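Local atomic coordinates of putative 2OG-Fe(II) oxygenase family protein (Caulobacter crescentus CB15, PDB entry 3OOX), a protein that probably acts as an iron(II)-dependent oxygenase that turns 2-oxoglutarate into ethylene and, in a linked reaction, oxidises L-arginine. Residues A[232-237]-A[296-301]; A[239-244]-A[289-294]. All coordinates share one frame; numbering follows the deposited sequence.

Contact 1 (A[232-237]-A[296-301]); sequences GDMLER and ITADEF. With EDO (1,2-ethanediol), chain G.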
loop_
_atom_site.group_PDB
_atom_site.type_symbol
_atom_site.label_atom_id
_atom_site.label_comp_id
_atom_site.label_asym_id
_atom_site.label_seq_id
_atom_site.Cartn_x
_atom_site.Cartn_y
_atom_site.Cartn_z
ATOM N N GLY A 232 1.476 -7.557 -3.483
ATOM C CA GLY A 232 0.987 -6.992 -4.727
ATOM C C GLY A 232 1.426 -7.819 -5.921
ATOM O O GLY A 232 2.257 -8.748 -5.796
ATOM N N ASP A 233 0.931 -7.437 -7.092
ATOM C CA ASP A 233 1.109 -8.253 -8.263
ATOM C C ASP A 233 2.591 -8.423 -8.643
ATOM O O ASP A 233 2.919 -9.479 -9.203
ATOM C CB ASP A 233 0.387 -7.651 -9.464
ATOM C CG ASP A 233 -1.119 -7.727 -9.356
ATOM O OD1 ASP A 233 -1.659 -8.425 -8.462
ATOM O OD2 ASP A 233 -1.769 -7.070 -10.184
HETATM N N MSE A 234 3.452 -7.432 -8.416
HETATM C CA MSE A 234 4.872 -7.579 -8.779
HETATM C C MSE A 234 5.502 -8.736 -8.019
HETATM O O MSE A 234 6.267 -9.527 -8.591
HETATM C CB MSE A 234 5.667 -6.295 -8.489
HETATM C CG MSE A 234 5.422 -5.161 -9.435
HETATM SE SE MSE A 234 6.284 -3.512 -8.837
HETATM C CE MSE A 234 5.770 -2.349 -10.272
ATOM N N LEU A 235 5.199 -8.852 -6.721
ATOM C CA LEU A 235 5.795 -9.892 -5.904
ATOM C C LEU A 235 5.126 -11.224 -6.199
ATOM O O LEU A 235 5.785 -12.282 -6.216
ATOM C CB LEU A 235 5.684 -9.505 -4.434
ATOM C CG LEU A 235 6.257 -10.445 -3.391
ATOM C CD1 LEU A 235 7.710 -10.838 -3.697
ATOM C CD2 LEU A 235 6.185 -9.818 -1.984
ATOM N N GLU A 236 3.809 -11.211 -6.443
ATOM C CA GLU A 236 3.109 -12.421 -6.885
ATOM C C GLU A 236 3.798 -12.984 -8.129
ATOM O O GLU A 236 4.083 -14.206 -8.189
ATOM C CB GLU A 236 1.620 -12.137 -7.162
ATOM C CG GLU A 236 0.839 -13.342 -7.685
ATOM C CD GLU A 236 -0.584 -12.978 -8.035
ATOM O OE1 GLU A 236 -0.761 -12.178 -8.969
ATOM O OE2 GLU A 236 -1.491 -13.478 -7.352
ATOM N N ARG A 237 4.114 -12.117 -9.093
ATOM C CA ARG A 237 4.725 -12.584 -10.341
ATOM C C ARG A 237 6.136 -13.128 -10.098
ATOM O O ARG A 237 6.491 -14.214 -10.605
ATOM C CB ARG A 237 4.735 -11.473 -11.378
ATOM C CG ARG A 237 5.471 -11.833 -12.659
ATOM C CD ARG A 237 5.135 -10.897 -13.786
ATOM N NE ARG A 237 5.964 -11.214 -14.951
ATOM C CZ ARG A 237 5.623 -11.009 -16.214
ATOM N NH1 ARG A 237 4.433 -10.500 -16.548
ATOM N NH2 ARG A 237 6.492 -11.324 -17.192
ATOM N N ILE A 296 10.423 -9.338 -17.199
ATOM C CA ILE A 296 9.884 -7.991 -17.436
ATOM C C ILE A 296 10.458 -7.067 -16.389
ATOM O O ILE A 296 10.662 -7.499 -15.253
ATOM C CB ILE A 296 8.307 -7.994 -17.395
ATOM C CG1 ILE A 296 7.750 -6.695 -17.963
ATOM C CG2 ILE A 296 7.761 -8.288 -15.962
ATOM C CD1 ILE A 296 6.260 -6.759 -18.301
ATOM N N THR A 297 10.773 -5.818 -16.739
ATOM C CA THR A 297 11.220 -4.892 -15.703
ATOM C C THR A 297 10.012 -4.461 -14.875
ATOM O O THR A 297 8.883 -4.482 -15.360
ATOM C CB THR A 297 11.891 -3.627 -16.221
ATOM O OG1 THR A 297 10.970 -2.840 -16.993
ATOM C CG2 THR A 297 13.120 -3.954 -17.111
ATOM N N ALA A 298 10.253 -4.020 -13.648
ATOM C CA ALA A 298 9.153 -3.541 -12.813
ATOM C C ALA A 298 8.420 -2.393 -13.498
ATOM O O ALA A 298 7.168 -2.318 -13.484
ATOM C CB ALA A 298 9.689 -3.075 -11.450
ATOM N N ASP A 299 9.151 -1.485 -14.162
ATOM C CA ASP A 299 8.469 -0.367 -14.787
ATOM C C ASP A 299 7.643 -0.813 -15.996
ATOM O O ASP A 299 6.546 -0.271 -16.224
ATOM C CB ASP A 299 9.399 0.781 -15.176
ATOM C CG ASP A 299 8.625 2.032 -15.487
ATOM O OD1 ASP A 299 7.933 2.526 -14.553
ATOM O OD2 ASP A 299 8.662 2.458 -16.666
ATOM N N GLU A 300 8.145 -1.755 -16.780
ATOM C CA GLU A 300 7.400 -2.328 -17.907
ATOM C C GLU A 300 6.089 -2.952 -17.405
ATOM O O GLU A 300 5.037 -2.819 -18.023
ATOM C CB GLU A 300 8.254 -3.398 -18.645
ATOM C CG GLU A 300 9.390 -2.838 -19.566
ATOM C CD GLU A 300 10.531 -3.837 -19.959
ATOM O OE1 GLU A 300 10.526 -5.062 -19.647
ATOM O OE2 GLU A 300 11.476 -3.361 -20.646
ATOM N N PHE A 301 6.204 -3.679 -16.307
ATOM C CA PHE A 301 5.049 -4.365 -15.685
ATOM C C PHE A 301 4.049 -3.344 -15.155
ATOM O O PHE A 301 2.844 -3.500 -15.355
ATOM C CB PHE A 301 5.533 -5.262 -14.568
ATOM C CG PHE A 301 4.443 -6.060 -13.895
ATOM C CD1 PHE A 301 3.957 -7.194 -14.463
ATOM C CD2 PHE A 301 3.913 -5.646 -12.682
ATOM C CE1 PHE A 301 2.980 -7.941 -13.840
ATOM C CE2 PHE A 301 2.928 -6.387 -12.046
ATOM C CZ PHE A 301 2.465 -7.534 -12.637
HETATM C C1 EDO G . 4.920 -10.893 -20.803
HETATM O O1 EDO G . 6.004 -11.118 -19.893
HETATM C C2 EDO G . 3.613 -10.708 -20.041
HETATM O O2 EDO G . 3.675 -9.568 -19.174
#
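Arg237 reaches across from its helix to Phe301 and Ile296. With CG anti to the backbone N (chi1 174°) and an extended chain as far as NE, its CD is carried 3.7 Å from CE1 of the Phe301 ring. Side chain and ring slide past each other in opposite directions, and the guanidinium plane stands 79° from the plane of the phenyl, so the two do not stack. From NE onward the partner is Ile296, whose side chain crosses the arginine at about a right angle; its CG2 covers one face of the guanidinium, offset toward the rim, 3.5 Å from CZ. At the tip NH1 donates to O2 of a bound 1,2-ethanediol over 2.9 Å and NH2 to its O1 over 2.8 Å. The diol, probably left from the crystallisation liquor, also bonds to Gln304 further along the C-terminal helix.

In the fold this is where the short helix 233-238, entered straight from strand 227-231 of the main sheet of the double-stranded beta-helix core, meets the start of helix 298-309. That second helix opens with a capping box: Glu300 N bonds to Thr297 OG1, and, in the conformer of Glu300 described, Thr297 N bonds to its OE1 from above the carboxylate plane.

Phe301 has CG anti to its backbone N (chi1 -178°), and the ring pushes against the first turn of the opposing helix. Asp233 CB sits at the ring edge, in plane, 3.8 Å from CZ, while its carboxylate turns to Ser245 and to a salt bridge with Arg305. Selenomethionine Met234, modelled in two conformers, passes Phe301 in the opposite direction, CG 3.6 Å from CD2. In the conformer described its CE ends 4.2 Å from Ala298 CB.

Contact 2 (A[239-244]-A[289-294]); sequences TNNVLP and PDRYPE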
loop_
_atom_site.group_PDB
_atom_site.type_symbol
_atom_site.label_atom_id
_atom_site.label_comp_id
_atom_site.label_asym_id
_atom_site.label_seq_id
_atom_site.Cartn_x
_atom_site.Cartn_y
_atom_site.Cartn_z
ATOM N N THR A 239 7.299 -14.590 -7.527
ATOM C CA THR A 239 7.220 -15.884 -6.819
ATOM C C THR A 239 6.428 -16.954 -7.562
ATOM O O THR A 239 6.049 -17.966 -6.952
ATOM C CB THR A 239 6.609 -15.704 -5.404
ATOM O OG1 THR A 239 5.246 -15.257 -5.532
ATOM C CG2 THR A 239 7.417 -14.707 -4.557
ATOM N N ASN A 240 6.176 -16.744 -8.847
ATOM C CA ASN A 240 5.391 -17.709 -9.640
ATOM C C ASN A 240 4.082 -18.044 -8.938
ATOM O O ASN A 240 3.597 -19.198 -8.937
ATOM C CB ASN A 240 6.174 -18.996 -9.880
ATOM C CG ASN A 240 5.710 -19.726 -11.120
ATOM O OD1 ASN A 240 5.246 -19.102 -12.094
ATOM N ND2 ASN A 240 5.875 -21.053 -11.122
ATOM N N ASN A 241 3.505 -16.986 -8.364
ATOM C CA ASN A 241 2.204 -17.042 -7.663
ATOM C C ASN A 241 2.181 -17.846 -6.360
ATOM O O ASN A 241 1.119 -18.084 -5.802
ATOM C CB ASN A 241 1.088 -17.466 -8.646
ATOM C CG ASN A 241 0.849 -16.423 -9.726
ATOM O OD1 ASN A 241 1.755 -16.043 -10.431
ATOM N ND2 ASN A 241 -0.380 -15.934 -9.826
ATOM N N VAL A 242 3.343 -18.212 -5.840
ATOM C CA VAL A 242 3.449 -18.857 -4.539
ATOM C C VAL A 242 2.872 -17.920 -3.451
ATOM O O VAL A 242 2.129 -18.361 -2.587
ATOM C CB VAL A 242 4.903 -19.269 -4.233
ATOM C CG1 VAL A 242 5.059 -19.623 -2.747
ATOM C CG2 VAL A 242 5.322 -20.469 -5.104
ATOM N N LEU A 243 3.215 -16.629 -3.528
ATOM C CA LEU A 243 2.588 -15.633 -2.668
ATOM C C LEU A 243 1.528 -14.883 -3.482
ATOM O O LEU A 243 1.861 -14.205 -4.451
ATOM C CB LEU A 243 3.613 -14.653 -2.104
ATOM C CG LEU A 243 4.766 -15.272 -1.295
ATOM C CD1 LEU A 243 5.694 -14.217 -0.719
ATOM C CD2 LEU A 243 4.257 -16.161 -0.143
ATOM N N PRO A 244 0.250 -14.991 -3.085
ATOM C CA PRO A 244 -0.834 -14.452 -3.924
ATOM C C PRO A 244 -1.100 -12.973 -3.639
ATOM O O PRO A 244 -1.007 -12.547 -2.487
ATOM C CB PRO A 244 -2.036 -15.272 -3.496
ATOM C CG PRO A 244 -1.748 -15.579 -2.007
ATOM C CD PRO A 244 -0.274 -15.790 -1.946
ATOM N N PRO A 289 4.624 -25.051 -12.858
ATOM C CA PRO A 289 5.577 -24.587 -13.873
ATOM C C PRO A 289 5.616 -23.075 -14.000
ATOM O O PRO A 289 4.697 -22.372 -13.560
ATOM C CB PRO A 289 5.095 -25.251 -15.186
ATOM C CG PRO A 289 3.704 -25.771 -14.900
ATOM C CD PRO A 289 3.576 -25.932 -13.411
ATOM N N ASP A 290 6.691 -22.587 -14.606
ATOM C CA ASP A 290 6.910 -21.163 -14.758
ATOM C C ASP A 290 5.790 -20.522 -15.595
ATOM O O ASP A 290 5.600 -20.849 -16.777
ATOM C CB ASP A 290 8.274 -20.944 -15.402
ATOM C CG ASP A 290 8.780 -19.526 -15.296
ATOM O OD1 ASP A 290 8.055 -18.611 -14.848
ATOM O OD2 ASP A 290 9.939 -19.357 -15.689
ATOM N N ARG A 291 5.037 -19.612 -14.953
ATOM C CA ARG A 291 3.954 -18.905 -15.627
ATOM C C ARG A 291 4.463 -17.690 -16.394
ATOM O O ARG A 291 3.712 -17.087 -17.177
ATOM C CB ARG A 291 2.918 -18.465 -14.597
ATOM C CG ARG A 291 2.376 -19.577 -13.794
ATOM C CD ARG A 291 1.448 -19.040 -12.722
ATOM N NE ARG A 291 1.261 -20.055 -11.695
ATOM C CZ ARG A 291 0.208 -20.136 -10.890
ATOM N NH1 ARG A 291 -0.788 -19.243 -10.950
ATOM N NH2 ARG A 291 0.162 -21.108 -10.000
ATOM N N TYR A 292 5.736 -17.349 -16.195
ATOM C CA TYR A 292 6.312 -16.121 -16.721
ATOM C C TYR A 292 7.641 -16.374 -17.435
ATOM O O TYR A 292 8.675 -15.905 -16.996
ATOM C CB TYR A 292 6.469 -15.105 -15.575
ATOM C CG TYR A 292 5.188 -14.960 -14.758
ATOM C CD1 TYR A 292 4.108 -14.260 -15.277
ATOM C CD2 TYR A 292 5.046 -15.539 -13.482
ATOM C CE1 TYR A 292 2.924 -14.137 -14.580
ATOM C CE2 TYR A 292 3.861 -15.411 -12.761
ATOM C CZ TYR A 292 2.811 -14.702 -13.313
ATOM O OH TYR A 292 1.642 -14.574 -12.599
ATOM N N PRO A 293 7.596 -17.114 -18.556
ATOM C CA PRO A 293 8.849 -17.457 -19.224
ATOM C C PRO A 293 9.594 -16.246 -19.778
ATOM O O PRO A 293 10.814 -16.336 -19.975
ATOM C CB PRO A 293 8.404 -18.385 -20.358
ATOM C CG PRO A 293 6.998 -18.017 -20.642
ATOM C CD PRO A 293 6.426 -17.617 -19.293
ATOM N N GLU A 294 8.872 -15.145 -20.042
ATOM C CA GLU A 294 9.483 -13.899 -20.473
ATOM C C GLU A 294 9.553 -12.945 -19.280
ATOM O O GLU A 294 8.510 -12.569 -18.716
ATOM C CB GLU A 294 8.653 -13.262 -21.591
ATOM C CG GLU A 294 8.385 -14.190 -22.787
ATOM C CD GLU A 294 6.902 -14.294 -23.138
ATOM O OE1 GLU A 294 6.131 -14.867 -22.335
ATOM O OE2 GLU A 294 6.512 -13.818 -24.227
#
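The Asn241 amide lies almost level with the Tyr292 ring, the planes 17° apart, and it is also stacked on the Arg291 guanidinium at 16°. Asn241 CB and Asn240 O lie over one face of that guanidinium, CB offset toward the rim and 3.5 Å from NH1. Over one face of the phenol lies CB of the preceding Arg291, while Asn241 OD1 arrives at the ring's edge, in plane. There the Tyr292 hydroxyl donates to Asn241 OD1 over 2.6 Å, in the carbonyl plane and on a lone pair, a short bond that should hold amide and phenol level. The polar partner of Arg291 lies just before this loop: its NH2 bonds to Asn288 OD1.

Asn240, buried next door, uses both ends of its amide on the backbone opposite. CG is anti to the backbone N (chi1 -155°), which places it toward the 289-291 chain. OD1 accepts from Arg291 N at 2.9 Å in a nearly straight bond, and ND2 gives a hydrogen to Pro289 O at 3.0 Å. That oxygen lies in the amide plane of Asn240, although the nitrogen sits above the carbonyl plane of the proline. ND2 also bonds to Cys283 O. An alanine here would probably leave Arg291 N without its acceptor and the carbonyls of Pro289 and Cys283 without this donor, setting the 289-291 loop free to shift.

Asp290 OD1 accepts from Tyr292 N, 3.0 Å, as an Asx turn, and from Thr279 OG1. Facing it, helix 233-238 ends in a Schellman motif with Asn240, at positive phi, as C-prime residue; overlapping it is a type I' turn from Thr239 to Val242, whose left-handed central positions, where asparagine is common, are Asn240 and Asn241.

Coming from the N terminus, the chain completes strand 227-231, makes the short helix 233-238 and turns off through 239-244. It then runs through strands 248-250 and 262-269 before strand 276-277 and the loop holding 289-294, where contact 2 closes. A few residues on, strand 296-297 pairs with 276-277 and leads into helix 298-309; here contact 1 closes a wider loop, within which that of contact 2 lies without crossing. Glu236 O meets Asn241 N at 2.8 Å, a probable hydrogen bond. Contact 1 thus ties the start of the C-terminal helix to helix 233-238, and contact 2 ties the preceding loop to the turn that leaves that helix.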